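Side-chain contacts in deferrochelatase (Vibrio cholerae, PDB 5DE0), which binds heme b and, as a member of the dye-decolorizing peroxidase family, probably uses peroxide to oxidise its substrates: residues L189-Q194 with R200-S205; C102-T105 with L109-Y112; A31-A36 with A122-I127. One frame throughout, in Å; residues are numbered along the deposited sequence.

Contact 1. Residues L189-Q194 with R200-S205; sequences LNLAAQ and RTKPDS
K202, in the loop that follows helix 191-198, reaches back alongside the first turn of that helix to touch L191 and Q194, in the C-terminal ferredoxin-like half of this dye-decolorizing peroxidase. The polar bond across the contact runs from K202 NZ to Q194 OE1 at 2.8 Å; the ammonium lies in the carbonyl plane, on a lone pair, with a C=O...N angle of 144°. The lysine is extended throughout, its CG anti to the backbone N (chi1 -171°), which carries NZ far enough to meet the buried amide. The amide's other end is fixed too: Q194 NE2 donates to W186 O, setting which way the group is flipped, and K202 NZ has a weak second acceptor in T143 O. The apolar part is made by L191, whose CD1 lies 3.6 Å from K202 CB and also meets K202 CD, so one methyl lies along the inner half of the lysine chain. N190 caps the helix through OD1, which accepts from A193 N. In the loop, R200, a heme-pocket residue that also salt-bridges E150, grips S205 side-on: NE bonds to OG, and S205 O accepts from both NE and NH2, the latter at 2.6 Å.

Contact 2. Residues C102-T105 with L109-Y112; sequences CHAT and LLFY
L110 CD2 reaches the helix-covered face of strand 98-104, where it meets two side chains: C102 CB at 3.9 Å and A104 CB at 4.1 Å. Between them the same methyl faces the backbone, 4.2 Å from H103 CA. This is helix-on-sheet packing in the N-terminal ferredoxin-like half, with helix 108-117 laid against the four-stranded antiparallel sheet. C102 and A104 both direct CB toward the helix, whereas H103 directs its CB away. Chi1 of L110 (-58°) puts CG anti to the carbonyl carbon; with CD1 taking the extended position at chi2 (176°), the other methyl, CD2, is the one that meets the strand. Further out, L110 also packs on F18 and L20 of the adjacent strand 18-26, and on L56. Backbone bonds from C102 to L20 and from A104 to F18 hold the strand in place beneath it. On the reverse side, H103 NE2 is hydrogen-bonded to A10 O, and its ring meets that of H234 nearly parallel. Helix 108-117 is covered by the second subunit, with F111 on M142 and L109 on L137 of that chain. No hydrogen bond joins the two segments, so their buried contact depends on the fit of aliphatic groups.

Contact 3. Residues A31-A36 with A122-I127; sequences AHVLQA and AQDIEI
V33 lays both its methyls over the end of I125, and V33 CG2 also meets D124 CB at 3.7 Å. CG1 is 3.6 Å from I125 CD1, and CG2 touches the same carbon at 3.8 Å, so the isoleucine tip is straddled by the valine fork. V33 CG1 stands anti to the backbone N (chi1 176°), which turns both branches toward D124 and I125; I125 bends at chi2 (-60°), and its CG1 arm lies slantwise to the valine. V33 and D124 run antiparallel past one another, leaving the aspartate's carboxylate beyond the apolar patch. There D124 OD1 accepts from N29 ND2 and Q28 NE2, bonds that tie the carboxylate to the turn just ahead of helix 30-38. Farther out, H32 CB is 4.4 Å from D124 OD2, and H32 NE2, whose protonation is unknown, stays 6.3 Å from that oxygen. V33 and I125 also share V26 of strand 18-26 as a neighbour, while I121 packs against V33 and A36. Helix 30-38 thus rests on the beginning of strand 125-134, outermost within this chain in the N-terminal antiparallel sheet, beside the strand 18-26 that leads into the helix.

Contacts 2 and 3 set different helices on the same N-terminal sheet: contact 2 uses strand 98-104 inside it, contact 3 strand 125-134, outermost within this chain. Their centres are about 20 Å apart. Contact 2 is wholly buried and aliphatic; contact 3, only partly buried, adds a carboxylate bonded to the turn before its helix. Contact 1, also partly buried, with L191 exposed and Q194 buried, belongs to the C-terminal half, about 45 Å from contact 3 between centres. It joins a helix to its own following loop, and it alone has a hydrogen bond across its segments. It includes a heme-pocket residue, whereas contacts 2 and 3 both reach the second subunit, contact 3 through I127 alone.

Contact 1. Residues L189-Q194 with R200-S205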
# COMPACT_ATOMS: atom_id res chain seq x y z
N LEU B 189 -20.02 -18.62 -4.70
CA LEU B 189 -20.25 -19.74 -3.80
C LEU B 189 -20.86 -19.30 -2.47
O LEU B 189 -20.51 -18.25 -1.93
CB LEU B 189 -18.95 -20.50 -3.54
CG LEU B 189 -18.49 -21.51 -4.60
CD1 LEU B 189 -18.04 -20.82 -5.89
CD2 LEU B 189 -17.38 -22.39 -4.05
N ASN B 190 -21.78 -20.10 -1.95
CA ASN B 190 -22.41 -19.82 -0.67
C ASN B 190 -21.50 -20.18 0.49
O ASN B 190 -20.43 -20.75 0.29
CB ASN B 190 -23.74 -20.58 -0.56
CG ASN B 190 -23.57 -22.08 -0.70
OD1 ASN B 190 -23.40 -22.79 0.30
ND2 ASN B 190 -23.61 -22.57 -1.93
N LEU B 191 -21.94 -19.85 1.70
CA LEU B 191 -21.16 -20.09 2.92
C LEU B 191 -20.71 -21.54 3.06
O LEU B 191 -19.52 -21.82 3.25
CB LEU B 191 -21.97 -19.69 4.15
CG LEU B 191 -21.31 -19.96 5.51
CD1 LEU B 191 -20.12 -19.05 5.70
CD2 LEU B 191 -22.31 -19.80 6.64
N ALA B 192 -21.66 -22.47 2.96
CA ALA B 192 -21.38 -23.89 3.13
C ALA B 192 -20.39 -24.39 2.08
O ALA B 192 -19.47 -25.14 2.39
CB ALA B 192 -22.66 -24.69 3.08
N ALA B 193 -20.60 -23.97 0.84
CA ALA B 193 -19.74 -24.37 -0.27
C ALA B 193 -18.32 -23.84 -0.10
O ALA B 193 -17.34 -24.55 -0.37
CB ALA B 193 -20.32 -23.88 -1.59
N GLN B 194 -18.20 -22.60 0.36
CA GLN B 194 -16.90 -21.99 0.61
C GLN B 194 -16.17 -22.72 1.72
O GLN B 194 -14.95 -22.87 1.68
CB GLN B 194 -17.05 -20.51 0.96
CG GLN B 194 -17.48 -19.62 -0.20
CD GLN B 194 -17.35 -18.14 0.12
OE1 GLN B 194 -17.12 -17.76 1.27
NE2 GLN B 194 -17.49 -17.30 -0.90
N ARG B 200 -12.69 -25.40 6.67
CA ARG B 200 -13.03 -24.88 7.99
C ARG B 200 -14.24 -23.96 7.92
O ARG B 200 -14.60 -23.46 6.85
CB ARG B 200 -11.85 -24.14 8.61
CG ARG B 200 -10.61 -24.99 8.82
CD ARG B 200 -9.53 -24.21 9.55
NE ARG B 200 -9.80 -24.10 10.98
CZ ARG B 200 -9.34 -24.95 11.89
NH1 ARG B 200 -8.58 -25.97 11.52
NH2 ARG B 200 -9.63 -24.79 13.17
N THR B 201 -14.87 -23.73 9.07
CA THR B 201 -15.98 -22.80 9.17
C THR B 201 -15.48 -21.38 8.94
O THR B 201 -14.34 -21.06 9.28
CB THR B 201 -16.69 -22.90 10.54
OG1 THR B 201 -16.80 -24.28 10.92
CG2 THR B 201 -18.07 -22.29 10.48
N LYS B 202 -16.31 -20.53 8.35
CA LYS B 202 -15.89 -19.18 7.99
C LYS B 202 -15.90 -18.18 9.17
O LYS B 202 -14.91 -17.47 9.37
CB LYS B 202 -16.75 -18.65 6.84
CG LYS B 202 -16.25 -17.35 6.24
CD LYS B 202 -16.99 -17.01 4.96
CE LYS B 202 -16.42 -15.77 4.30
NZ LYS B 202 -17.02 -15.51 2.96
N PRO B 203 -16.99 -18.11 9.95
CA PRO B 203 -16.96 -17.09 11.00
C PRO B 203 -16.01 -17.40 12.16
O PRO B 203 -15.39 -16.47 12.67
CB PRO B 203 -18.41 -17.06 11.50
CG PRO B 203 -18.94 -18.41 11.18
CD PRO B 203 -18.30 -18.79 9.88
N ASP B 204 -15.90 -18.66 12.57
CA ASP B 204 -15.11 -18.98 13.76
C ASP B 204 -13.96 -19.95 13.50
O ASP B 204 -13.28 -20.38 14.43
CB ASP B 204 -16.01 -19.53 14.87
CG ASP B 204 -16.90 -20.66 14.39
OD1 ASP B 204 -16.64 -21.23 13.31
OD2 ASP B 204 -17.87 -20.99 15.11
N SER B 205 -13.75 -20.30 12.23
CA SER B 205 -12.60 -21.10 11.81
C SER B 205 -12.48 -22.43 12.56
O SER B 205 -11.38 -22.88 12.88
CB SER B 205 -11.31 -20.30 11.99
OG SER B 205 -10.21 -20.96 11.39

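Contact 2. Residues C102-T105 with L109-Y112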
# COMPACT_ATOMS: atom_id res chain seq x y z
N CYS B 102 10.13 -7.89 6.34
CA CYS B 102 9.94 -7.06 7.53
C CYS B 102 8.47 -7.05 7.94
O CYS B 102 7.59 -7.16 7.09
CB CYS B 102 10.41 -5.63 7.27
SG CYS B 102 12.11 -5.46 6.68
N HIS B 103 8.21 -6.93 9.24
CA HIS B 103 6.86 -6.67 9.72
C HIS B 103 6.90 -5.80 10.97
O HIS B 103 7.81 -5.94 11.80
CB HIS B 103 6.09 -7.97 9.97
CG HIS B 103 6.69 -8.85 11.03
ND1 HIS B 103 6.54 -8.60 12.37
CD2 HIS B 103 7.42 -9.99 10.93
CE1 HIS B 103 7.16 -9.54 13.06
NE2 HIS B 103 7.71 -10.39 12.21
N ALA B 104 5.93 -4.90 11.10
CA ALA B 104 5.91 -3.95 12.21
C ALA B 104 4.49 -3.51 12.55
O ALA B 104 3.53 -3.91 11.88
CB ALA B 104 6.77 -2.73 11.87
N THR B 105 4.36 -2.68 13.58
CA THR B 105 3.05 -2.20 14.01
C THR B 105 2.64 -0.96 13.23
O THR B 105 1.55 -0.42 13.44
CB THR B 105 3.03 -1.88 15.52
OG1 THR B 105 3.99 -0.85 15.81
CG2 THR B 105 3.37 -3.12 16.34
N LEU B 109 7.33 2.86 8.39
CA LEU B 109 8.70 2.47 8.67
C LEU B 109 9.18 1.33 7.77
O LEU B 109 10.38 1.13 7.60
CB LEU B 109 8.86 2.07 10.14
CG LEU B 109 8.73 3.21 11.15
CD1 LEU B 109 8.89 2.67 12.56
CD2 LEU B 109 9.76 4.30 10.87
N LEU B 110 8.24 0.59 7.19
CA LEU B 110 8.56 -0.47 6.25
C LEU B 110 9.10 0.13 4.95
O LEU B 110 10.13 -0.31 4.43
CB LEU B 110 7.34 -1.34 5.95
CG LEU B 110 6.67 -2.03 7.14
CD1 LEU B 110 5.43 -2.77 6.68
CD2 LEU B 110 7.64 -2.98 7.83
N PHE B 111 8.40 1.14 4.45
CA PHE B 111 8.85 1.86 3.27
C PHE B 111 10.19 2.52 3.53
O PHE B 111 11.09 2.49 2.68
CB PHE B 111 7.81 2.91 2.85
CG PHE B 111 8.19 3.69 1.62
CD1 PHE B 111 8.98 4.83 1.72
CD2 PHE B 111 7.75 3.29 0.37
CE1 PHE B 111 9.33 5.55 0.59
CE2 PHE B 111 8.10 4.01 -0.76
CZ PHE B 111 8.89 5.14 -0.65
N TYR B 112 10.34 3.12 4.71
CA TYR B 112 11.57 3.81 5.07
C TYR B 112 12.75 2.85 5.15
O TYR B 112 13.86 3.18 4.72
CB TYR B 112 11.42 4.56 6.40
CG TYR B 112 12.72 5.16 6.90
CD1 TYR B 112 13.19 6.36 6.40
CD2 TYR B 112 13.47 4.52 7.89
CE1 TYR B 112 14.38 6.91 6.86
CE2 TYR B 112 14.65 5.06 8.35
CZ TYR B 112 15.10 6.26 7.83
OH TYR B 112 16.28 6.80 8.29

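Contact 3. Residues A31-A36 with A122-I127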
# COMPACT_ATOMS: atom_id res chain seq x y z
N ALA B 31 29.49 -7.25 -3.77
CA ALA B 31 30.08 -7.05 -2.45
C ALA B 31 29.42 -5.86 -1.74
O ALA B 31 29.21 -5.89 -0.53
CB ALA B 31 31.57 -6.85 -2.54
N HIS B 32 29.11 -4.82 -2.51
CA HIS B 32 28.46 -3.64 -1.95
C HIS B 32 27.03 -3.97 -1.54
O HIS B 32 26.52 -3.47 -0.54
CB HIS B 32 28.46 -2.48 -2.96
CG HIS B 32 29.83 -2.08 -3.43
ND1 HIS B 32 30.97 -2.79 -3.12
CD2 HIS B 32 30.23 -1.04 -4.19
CE1 HIS B 32 32.02 -2.21 -3.67
NE2 HIS B 32 31.60 -1.14 -4.33
N VAL B 33 26.38 -4.83 -2.33
CA VAL B 33 25.01 -5.24 -2.06
C VAL B 33 24.92 -6.09 -0.80
O VAL B 33 24.04 -5.87 0.04
CB VAL B 33 24.42 -6.03 -3.25
CG1 VAL B 33 23.03 -6.52 -2.91
CG2 VAL B 33 24.39 -5.15 -4.50
N LEU B 34 25.83 -7.05 -0.66
CA LEU B 34 25.87 -7.91 0.51
C LEU B 34 26.07 -7.10 1.80
O LEU B 34 25.42 -7.36 2.81
CB LEU B 34 26.98 -8.95 0.38
CG LEU B 34 27.14 -9.94 1.54
CD1 LEU B 34 25.83 -10.66 1.81
CD2 LEU B 34 28.25 -10.94 1.25
N GLN B 35 26.97 -6.13 1.74
CA GLN B 35 27.23 -5.25 2.87
C GLN B 35 25.98 -4.49 3.27
O GLN B 35 25.64 -4.40 4.45
CB GLN B 35 28.36 -4.27 2.56
CG GLN B 35 29.74 -4.89 2.50
CD GLN B 35 30.84 -3.86 2.32
OE1 GLN B 35 30.59 -2.66 2.36
NE2 GLN B 35 32.07 -4.33 2.12
N ALA B 36 25.29 -3.94 2.28
CA ALA B 36 24.06 -3.19 2.51
C ALA B 36 22.97 -4.06 3.12
O ALA B 36 22.16 -3.59 3.92
CB ALA B 36 23.57 -2.57 1.21
N ALA B 122 21.06 1.11 -5.22
CA ALA B 122 19.88 1.15 -6.06
C ALA B 122 20.17 0.75 -7.51
O ALA B 122 19.35 0.11 -8.16
CB ALA B 122 19.26 2.54 -6.02
N GLN B 123 21.35 1.12 -8.00
CA GLN B 123 21.73 0.85 -9.38
C GLN B 123 22.34 -0.54 -9.54
O GLN B 123 22.54 -1.03 -10.66
CB GLN B 123 22.72 1.91 -9.88
CG GLN B 123 22.16 3.32 -9.88
CD GLN B 123 20.96 3.47 -10.80
OE1 GLN B 123 19.84 3.68 -10.34
NE2 GLN B 123 21.20 3.36 -12.10
N ASP B 124 22.64 -1.18 -8.41
CA ASP B 124 23.25 -2.51 -8.41
C ASP B 124 22.17 -3.59 -8.34
O ASP B 124 22.47 -4.78 -8.47
CB ASP B 124 24.21 -2.66 -7.23
CG ASP B 124 25.17 -1.49 -7.11
OD1 ASP B 124 25.61 -0.96 -8.16
OD2 ASP B 124 25.49 -1.10 -5.96
N ILE B 125 20.93 -3.16 -8.15
CA ILE B 125 19.83 -4.05 -7.81
C ILE B 125 18.61 -3.83 -8.69
O ILE B 125 18.31 -2.70 -9.07
CB ILE B 125 19.43 -3.86 -6.32
CG1 ILE B 125 20.52 -4.40 -5.40
CG2 ILE B 125 18.11 -4.55 -6.00
CD1 ILE B 125 20.80 -5.86 -5.62
N GLU B 126 17.92 -4.91 -9.03
CA GLU B 126 16.59 -4.81 -9.62
C GLU B 126 15.56 -5.49 -8.73
O GLU B 126 15.64 -6.70 -8.49
CB GLU B 126 16.56 -5.41 -11.02
CG GLU B 126 15.17 -5.45 -11.63
CD GLU B 126 15.18 -5.92 -13.07
OE1 GLU B 126 16.25 -5.86 -13.71
OE2 GLU B 126 14.11 -6.35 -13.56
N ILE B 127 14.61 -4.72 -8.24
CA ILE B 127 13.55 -5.25 -7.40
C ILE B 127 12.49 -5.96 -8.24
O ILE B 127 11.71 -5.31 -8.94
CB ILE B 127 12.88 -4.15 -6.55
CG1 ILE B 127 13.92 -3.45 -5.67
CG2 ILE B 127 11.75 -4.72 -5.71
CD1 ILE B 127 13.34 -2.36 -4.79